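Local coordinates for protein flavohemoglobin (Malassezia yamatoensis, PDB 6O0A) that probably detoxifies nitric oxide by oxidising it to nitrate, using a heme in a globin domain and a flavin-adenine dinucleotide in a reductase module, at residues A[18-32]-A[138-150]. Residues are numbered along the deposited sequence; the frame is centred on the assembly and turned at random. Where two conformers were deposited one is given.
Sequences SGLSTKSQPVIQATL and DIVEAWTEVYWLL. With HEM (protoporphyrin IX containing Fe), chain C.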
loop_
_atom_site.group_PDB
_atom_site.type_symbol
_atom_site.label_atom_id
_atom_site.label_comp_id
_atom_site.label_asym_id
_atom_site.label_seq_id
_atom_site.Cartn_x
_atom_site.Cartn_y
_atom_site.Cartn_z
ATOM N N SER A 18 -13.930 19.151 -16.519
ATOM C CA SER A 18 -15.146 18.520 -17.029
ATOM C C SER A 18 -15.359 17.145 -16.398
ATOM O O SER A 18 -14.533 16.253 -16.565
ATOM C CB SER A 18 -15.093 18.397 -18.557
ATOM O OG SER A 18 -15.720 19.504 -19.191
ATOM N N GLY A 19 -16.469 16.985 -15.671
ATOM C CA GLY A 19 -16.804 15.728 -15.025
ATOM C C GLY A 19 -17.459 14.746 -15.975
ATOM O O GLY A 19 -17.190 14.739 -17.182
ATOM N N LEU A 20 -18.334 13.898 -15.430
ATOM C CA LEU A 20 -19.038 12.925 -16.263
ATOM C C LEU A 20 -20.183 13.611 -16.993
ATOM O O LEU A 20 -21.036 14.252 -16.367
ATOM C CB LEU A 20 -19.576 11.758 -15.439
ATOM C CG LEU A 20 -20.200 10.655 -16.306
ATOM C CD1 LEU A 20 -19.155 10.035 -17.227
ATOM C CD2 LEU A 20 -20.899 9.587 -15.465
ATOM N N SER A 21 -20.195 13.468 -18.315
ATOM C CA SER A 21 -21.162 14.158 -19.157
ATOM C C SER A 21 -22.593 13.696 -18.883
ATOM O O SER A 21 -22.849 12.542 -18.536
ATOM C CB SER A 21 -20.839 13.932 -20.630
ATOM O OG SER A 21 -21.176 12.600 -21.016
ATOM N N THR A 22 -23.531 14.626 -19.069
ATOM C CA THR A 22 -24.950 14.299 -18.984
ATOM C C THR A 22 -25.309 13.156 -19.926
ATOM O O THR A 22 -26.139 12.301 -19.595
ATOM C CB THR A 22 -25.769 15.547 -19.304
ATOM O OG1 THR A 22 -25.439 16.574 -18.356
ATOM C CG2 THR A 22 -27.261 15.251 -19.258
ATOM N N LYS A 23 -24.688 13.122 -21.103
ATOM C CA LYS A 23 -24.973 12.048 -22.052
ATOM C C LYS A 23 -24.603 10.686 -21.476
ATOM O O LYS A 23 -25.332 9.701 -21.666
ATOM C CB LYS A 23 -24.215 12.305 -23.352
ATOM C CG LYS A 23 -24.485 11.319 -24.481
ATOM C CD LYS A 23 -23.630 11.706 -25.682
ATOM C CE LYS A 23 -24.165 11.139 -26.995
ATOM N NZ LYS A 23 -23.684 9.759 -27.262
ATOM N N SER A 24 -23.482 10.607 -20.760
ATOM C CA SER A 24 -22.979 9.313 -20.321
ATOM C C SER A 24 -23.650 8.822 -19.050
ATOM O O SER A 24 -23.743 7.608 -18.846
ATOM C CB SER A 24 -21.468 9.373 -20.100
ATOM O OG SER A 24 -20.783 9.318 -21.338
ATOM N N GLN A 25 -24.090 9.732 -18.187
ATOM C CA GLN A 25 -24.643 9.377 -16.881
ATOM C C GLN A 25 -25.667 8.239 -16.953
ATOM O O GLN A 25 -25.482 7.220 -16.273
ATOM C CB GLN A 25 -25.256 10.615 -16.207
ATOM C CG GLN A 25 -24.212 11.559 -15.619
ATOM C CD GLN A 25 -24.733 12.977 -15.455
ATOM O OE1 GLN A 25 -25.934 13.194 -15.299
ATOM N NE2 GLN A 25 -23.832 13.948 -15.511
ATOM N N PRO A 26 -26.732 8.344 -17.755
ATOM C CA PRO A 26 -27.735 7.266 -17.751
ATOM C C PRO A 26 -27.195 5.954 -18.273
ATOM O O PRO A 26 -27.661 4.885 -17.861
ATOM C CB PRO A 26 -28.847 7.802 -18.665
ATOM C CG PRO A 26 -28.514 9.210 -18.940
ATOM C CD PRO A 26 -27.053 9.368 -18.765
ATOM N N VAL A 27 -26.222 5.993 -19.180
ATOM C CA VAL A 27 -25.646 4.752 -19.682
ATOM C C VAL A 27 -24.844 4.058 -18.591
ATOM O O VAL A 27 -24.947 2.839 -18.406
ATOM C CB VAL A 27 -24.784 5.022 -20.927
ATOM C CG1 VAL A 27 -24.192 3.711 -21.456
ATOM C CG2 VAL A 27 -25.614 5.730 -21.998
ATOM N N ILE A 28 -24.011 4.821 -17.870
ATOM C CA ILE A 28 -23.252 4.254 -16.759
ATOM C C ILE A 28 -24.208 3.724 -15.704
ATOM O O ILE A 28 -24.032 2.617 -15.180
ATOM C CB ILE A 28 -22.290 5.300 -16.163
ATOM C CG1 ILE A 28 -21.276 5.767 -17.209
ATOM C CG2 ILE A 28 -21.557 4.722 -14.960
ATOM C CD1 ILE A 28 -20.520 4.613 -17.863
ATOM N N GLN A 29 -25.236 4.514 -15.384
ATOM C CA GLN A 29 -26.242 4.099 -14.408
ATOM C C GLN A 29 -26.867 2.761 -14.790
ATOM O O GLN A 29 -26.992 1.860 -13.952
ATOM C CB GLN A 29 -27.319 5.182 -14.287
ATOM C CG GLN A 29 -28.465 4.818 -13.365
ATOM C CD GLN A 29 -28.049 4.823 -11.913
ATOM O OE1 GLN A 29 -27.337 5.721 -11.465
ATOM N NE2 GLN A 29 -28.487 3.814 -11.165
ATOM N N ALA A 30 -27.265 2.615 -16.055
ATOM C CA ALA A 30 -27.986 1.420 -16.483
ATOM C C ALA A 30 -27.082 0.201 -16.635
ATOM O O ALA A 30 -27.545 -0.926 -16.437
ATOM C CB ALA A 30 -28.713 1.685 -17.799
ATOM N N THR A 31 -25.812 0.389 -16.984
ATOM C CA THR A 31 -24.920 -0.730 -17.267
ATOM C C THR A 31 -23.961 -1.044 -16.129
ATOM O O THR A 31 -23.212 -2.021 -16.223
ATOM C CB THR A 31 -24.116 -0.455 -18.546
ATOM O OG1 THR A 31 -23.298 0.703 -18.340
ATOM C CG2 THR A 31 -25.052 -0.217 -19.722
ATOM N N LEU A 32 -23.955 -0.245 -15.060
ATOM C CA LEU A 32 -23.048 -0.515 -13.948
ATOM C C LEU A 32 -23.191 -1.928 -13.394
ATOM O O LEU A 32 -22.154 -2.567 -13.144
ATOM C CB LEU A 32 -23.257 0.520 -12.833
ATOM C CG LEU A 32 -22.038 1.348 -12.412
ATOM C CD1 LEU A 32 -22.446 2.405 -11.393
ATOM C CD2 LEU A 32 -20.915 0.476 -11.856
ATOM N N ASP A 138 -22.859 3.218 -27.646
ATOM C CA ASP A 138 -23.261 4.003 -26.485
ATOM C C ASP A 138 -22.551 3.530 -25.221
ATOM O O ASP A 138 -22.058 4.350 -24.432
ATOM C CB ASP A 138 -24.789 3.967 -26.309
ATOM C CG ASP A 138 -25.385 2.544 -26.341
ATOM O OD1 ASP A 138 -24.652 1.536 -26.474
ATOM O OD2 ASP A 138 -26.627 2.445 -26.229
ATOM N N ILE A 139 -22.452 2.215 -25.031
ATOM C CA ILE A 139 -21.823 1.677 -23.824
ATOM C C ILE A 139 -20.321 1.930 -23.844
ATOM O O ILE A 139 -19.728 2.354 -22.842
ATOM C CB ILE A 139 -22.144 0.174 -23.690
ATOM C CG1 ILE A 139 -23.646 -0.025 -23.454
ATOM C CG2 ILE A 139 -21.319 -0.465 -22.579
ATOM C CD1 ILE A 139 -24.067 -1.486 -23.368
ATOM N N VAL A 140 -19.680 1.661 -24.980
ATOM C CA VAL A 140 -18.239 1.868 -25.075
ATOM C C VAL A 140 -17.905 3.345 -24.904
ATOM O O VAL A 140 -16.953 3.703 -24.204
ATOM C CB VAL A 140 -17.715 1.307 -26.411
ATOM C CG1 VAL A 140 -16.255 1.685 -26.609
ATOM C CG2 VAL A 140 -17.912 -0.203 -26.452
ATOM N N GLU A 141 -18.719 4.231 -25.494
ATOM C CA GLU A 141 -18.460 5.665 -25.366
ATOM C C GLU A 141 -18.543 6.121 -23.911
ATOM O O GLU A 141 -17.672 6.851 -23.423
ATOM C CB GLU A 141 -19.449 6.455 -26.226
ATOM C CG GLU A 141 -19.176 7.945 -26.247
ATOM C CD GLU A 141 -20.228 8.693 -27.029
ATOM O OE1 GLU A 141 -20.357 8.438 -28.245
ATOM O OE2 GLU A 141 -20.950 9.510 -26.428
ATOM N N ALA A 142 -19.589 5.698 -23.198
ATOM C CA ALA A 142 -19.767 6.153 -21.823
ATOM C C ALA A 142 -18.666 5.624 -20.910
ATOM O O ALA A 142 -18.125 6.370 -20.084
ATOM C CB ALA A 142 -21.144 5.730 -21.311
ATOM N N TRP A 143 -18.306 4.345 -21.045
ATOM C CA TRP A 143 -17.262 3.798 -20.184
ATOM C C TRP A 143 -15.880 4.325 -20.562
ATOM O O TRP A 143 -15.010 4.472 -19.693
ATOM C CB TRP A 143 -17.324 2.265 -20.208
ATOM C CG TRP A 143 -18.447 1.792 -19.330
ATOM C CD1 TRP A 143 -19.717 1.452 -19.717
ATOM C CD2 TRP A 143 -18.430 1.707 -17.894
ATOM N NE1 TRP A 143 -20.478 1.122 -18.608
ATOM C CE2 TRP A 143 -19.709 1.272 -17.482
ATOM C CE3 TRP A 143 -17.453 1.944 -16.923
ATOM C CZ2 TRP A 143 -20.033 1.069 -16.138
ATOM C CZ3 TRP A 143 -17.772 1.736 -15.592
ATOM C CH2 TRP A 143 -19.053 1.300 -15.213
ATOM N N THR A 144 -15.668 4.648 -21.837
ATOM C CA THR A 144 -14.440 5.333 -22.224
ATOM C C THR A 144 -14.312 6.683 -21.520
ATOM O O THR A 144 -13.226 7.048 -21.055
ATOM C CB THR A 144 -14.406 5.483 -23.745
ATOM O OG1 THR A 144 -14.344 4.173 -24.327
ATOM C CG2 THR A 144 -13.209 6.311 -24.197
ATOM N N GLU A 145 -15.414 7.439 -21.429
ATOM C CA GLU A 145 -15.371 8.704 -20.708
ATOM C C GLU A 145 -14.983 8.486 -19.250
ATOM O O GLU A 145 -14.139 9.213 -18.711
ATOM C CB GLU A 145 -16.720 9.413 -20.795
ATOM C CG GLU A 145 -16.654 10.814 -20.190
ATOM C CD GLU A 145 -17.972 11.566 -20.242
ATOM O OE1 GLU A 145 -18.869 11.172 -21.019
ATOM O OE2 GLU A 145 -18.104 12.558 -19.492
ATOM N N VAL A 146 -15.590 7.483 -18.604
ATOM C CA VAL A 146 -15.255 7.137 -17.225
ATOM C C VAL A 146 -13.773 6.804 -17.108
ATOM O O VAL A 146 -13.073 7.318 -16.230
ATOM C CB VAL A 146 -16.133 5.966 -16.737
ATOM C CG1 VAL A 146 -15.697 5.479 -15.349
ATOM C CG2 VAL A 146 -17.595 6.366 -16.721
ATOM N N TYR A 147 -13.266 5.960 -18.015
ATOM C CA TYR A 147 -11.853 5.598 -17.972
ATOM C C TYR A 147 -10.960 6.833 -18.032
ATOM O O TYR A 147 -10.010 6.962 -17.257
ATOM C CB TYR A 147 -11.495 4.642 -19.117
ATOM C CG TYR A 147 -10.014 4.272 -19.105
ATOM C CD1 TYR A 147 -9.059 5.053 -19.765
ATOM C CD2 TYR A 147 -9.567 3.164 -18.396
ATOM C CE1 TYR A 147 -7.696 4.725 -19.730
ATOM C CE2 TYR A 147 -8.209 2.826 -18.358
ATOM C CZ TYR A 147 -7.285 3.616 -19.020
ATOM O OH TYR A 147 -5.941 3.275 -18.971
ATOM N N TRP A 148 -11.215 7.734 -18.982
ATOM C CA TRP A 148 -10.276 8.835 -19.171
ATOM C C TRP A 148 -10.393 9.896 -18.084
ATOM O O TRP A 148 -9.400 10.562 -17.772
ATOM C CB TRP A 148 -10.438 9.435 -20.574
ATOM C CG TRP A 148 -9.769 8.527 -21.573
ATOM C CD1 TRP A 148 -10.364 7.804 -22.565
ATOM C CD2 TRP A 148 -8.376 8.183 -21.608
ATOM N NE1 TRP A 148 -9.422 7.057 -23.237
ATOM C CE2 TRP A 148 -8.195 7.273 -22.666
ATOM C CE3 TRP A 148 -7.261 8.574 -20.855
ATOM C CZ2 TRP A 148 -6.943 6.744 -22.990
ATOM C CZ3 TRP A 148 -6.022 8.049 -21.179
ATOM C CH2 TRP A 148 -5.875 7.143 -22.232
ATOM N N LEU A 149 -11.572 10.060 -17.482
ATOM C CA LEU A 149 -11.673 10.926 -16.311
ATOM C C LEU A 149 -10.752 10.436 -15.208
ATOM O O LEU A 149 -10.044 11.229 -14.573
ATOM C CB LEU A 149 -13.110 10.963 -15.803
ATOM C CG LEU A 149 -14.108 11.829 -16.558
ATOM C CD1 LEU A 149 -15.496 11.592 -16.004
ATOM C CD2 LEU A 149 -13.709 13.283 -16.416
ATOM N N LEU A 150 -10.763 9.128 -14.965
ATOM C CA LEU A 150 -9.940 8.537 -13.917
ATOM C C LEU A 150 -8.463 8.575 -14.295
ATOM O O LEU A 150 -7.614 8.953 -13.482
ATOM C CB LEU A 150 -10.417 7.109 -13.670
ATOM C CG LEU A 150 -9.790 6.173 -12.640
ATOM C CD1 LEU A 150 -9.735 6.836 -11.290
ATOM C CD2 LEU A 150 -10.645 4.929 -12.579
HETATM C CHA HEM C . -2.012 -1.252 -9.083
HETATM C CHB HEM C . -5.908 1.139 -10.785
HETATM C CHC HEM C . -3.484 2.171 -14.860
HETATM C CHD HEM C . 0.114 -0.753 -13.435
HETATM C C1A HEM C . -3.267 -0.676 -9.179
HETATM C C2A HEM C . -4.300 -0.707 -8.167
HETATM C C3A HEM C . -5.366 -0.045 -8.632
HETATM C C4A HEM C . -5.060 0.416 -9.972
HETATM C CMA HEM C . -6.708 0.183 -7.907
HETATM C CAA HEM C . -4.160 -1.365 -6.778
HETATM C CBA HEM C . -3.591 -0.272 -5.876
HETATM C CGA HEM C . -3.328 -0.829 -4.497
HETATM O O1A HEM C . -2.668 -1.892 -4.390
HETATM O O2A HEM C . -3.775 -0.208 -3.503
HETATM C C1B HEM C . -5.595 1.638 -12.034
HETATM C C2B HEM C . -6.467 2.430 -12.881
HETATM C C3B HEM C . -5.803 2.703 -14.021
HETATM C C4B HEM C . -4.483 2.110 -13.914
HETATM C CMB HEM C . -7.905 2.820 -12.481
HETATM C CAB HEM C . -6.262 3.522 -15.254
HETATM C CBB HEM C . -7.315 4.355 -15.272
HETATM C C1C HEM C . -2.319 1.433 -14.837
HETATM C C2C HEM C . -1.363 1.354 -15.912
HETATM C C3C HEM C . -0.356 0.548 -15.527
HETATM C C4C HEM C . -0.669 0.082 -14.194
HETATM C CMC HEM C . -1.528 2.130 -17.238
HETATM C CAC HEM C . 0.910 0.088 -16.298
HETATM C CBC HEM C . 0.945 -0.009 -17.640
HETATM C C1D HEM C . -0.160 -1.126 -12.136
HETATM C C2D HEM C . 0.684 -1.996 -11.338
HETATM C C3D HEM C . 0.107 -2.150 -10.148
HETATM C C4D HEM C . -1.123 -1.376 -10.131
HETATM C CMD HEM C . 2.006 -2.628 -11.833
HETATM C CAD HEM C . 0.663 -3.004 -8.987
HETATM C CBD HEM C . -0.219 -4.242 -8.853
HETATM C CGD HEM C . 0.138 -5.294 -9.878
HETATM O O1D HEM C . 1.347 -5.621 -10.032
HETATM O O2D HEM C . -0.796 -5.831 -10.536
HETATM N NA HEM C . -3.768 0.019 -10.269
HETATM N NB HEM C . -4.400 1.462 -12.695
HETATM N NC HEM C . -1.867 0.650 -13.792
HETATM N ND HEM C . -1.246 -0.757 -11.367
HETATM FE FE HEM C . -2.718 0.578 -11.926
HETATM O O HOH W 1 -21.816 8.945 -23.903
#
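E145 reaches from the last long helix of the globin domain to S21 and S24, which lie where the chain enters the first helix. This is the A/H packing of the globin fold, with the short helical segments 25-32 and 138-150 crossing at -100°, and it illustrates how one carboxylate can gather the donors of a segment leading into a helix. With CG anti to the backbone N (chi1 -173°) and an extended chain, E145 stands straight out from its helix. Its CB lies near S24 OG, and E145 CG rests 4.0 Å from L20 CD1. Beyond CD the two oxygens divide the work. E145 OE2 accepts the N-H of S21, with S21 N 2.6 Å away, met on the syn side but somewhat out of the carboxylate plane. OE1 takes two hydroxyls: S21 OG on its syn lone pair, and S24 OG from above the plane. Three donors thus grip the carboxylate and should limit its rotation, while S21 OG also accepts from S24 N, forming an ST motif. Farther out, K23 NZ makes a salt bridge with E141 OE2, and a water links that same oxygen to S24 OG.

The apolar half is built round A142 and W143. V27 CG1 and I28 CD1 both meet A142 CB at 3.7 Å; I28 CD1 also sits over the W143 five-membered ring, 3.4 Å from its centroid, in a CH-pi contact. Further along the same helix, Y147 and L150 touch the heme, so this helix packs against both A helix and cofactor. At the edge of the indole, W143 NE1 donates almost in the ring plane to T31 OG1 at 2.9 Å, and that hydroxyl in turn donates to V27 O.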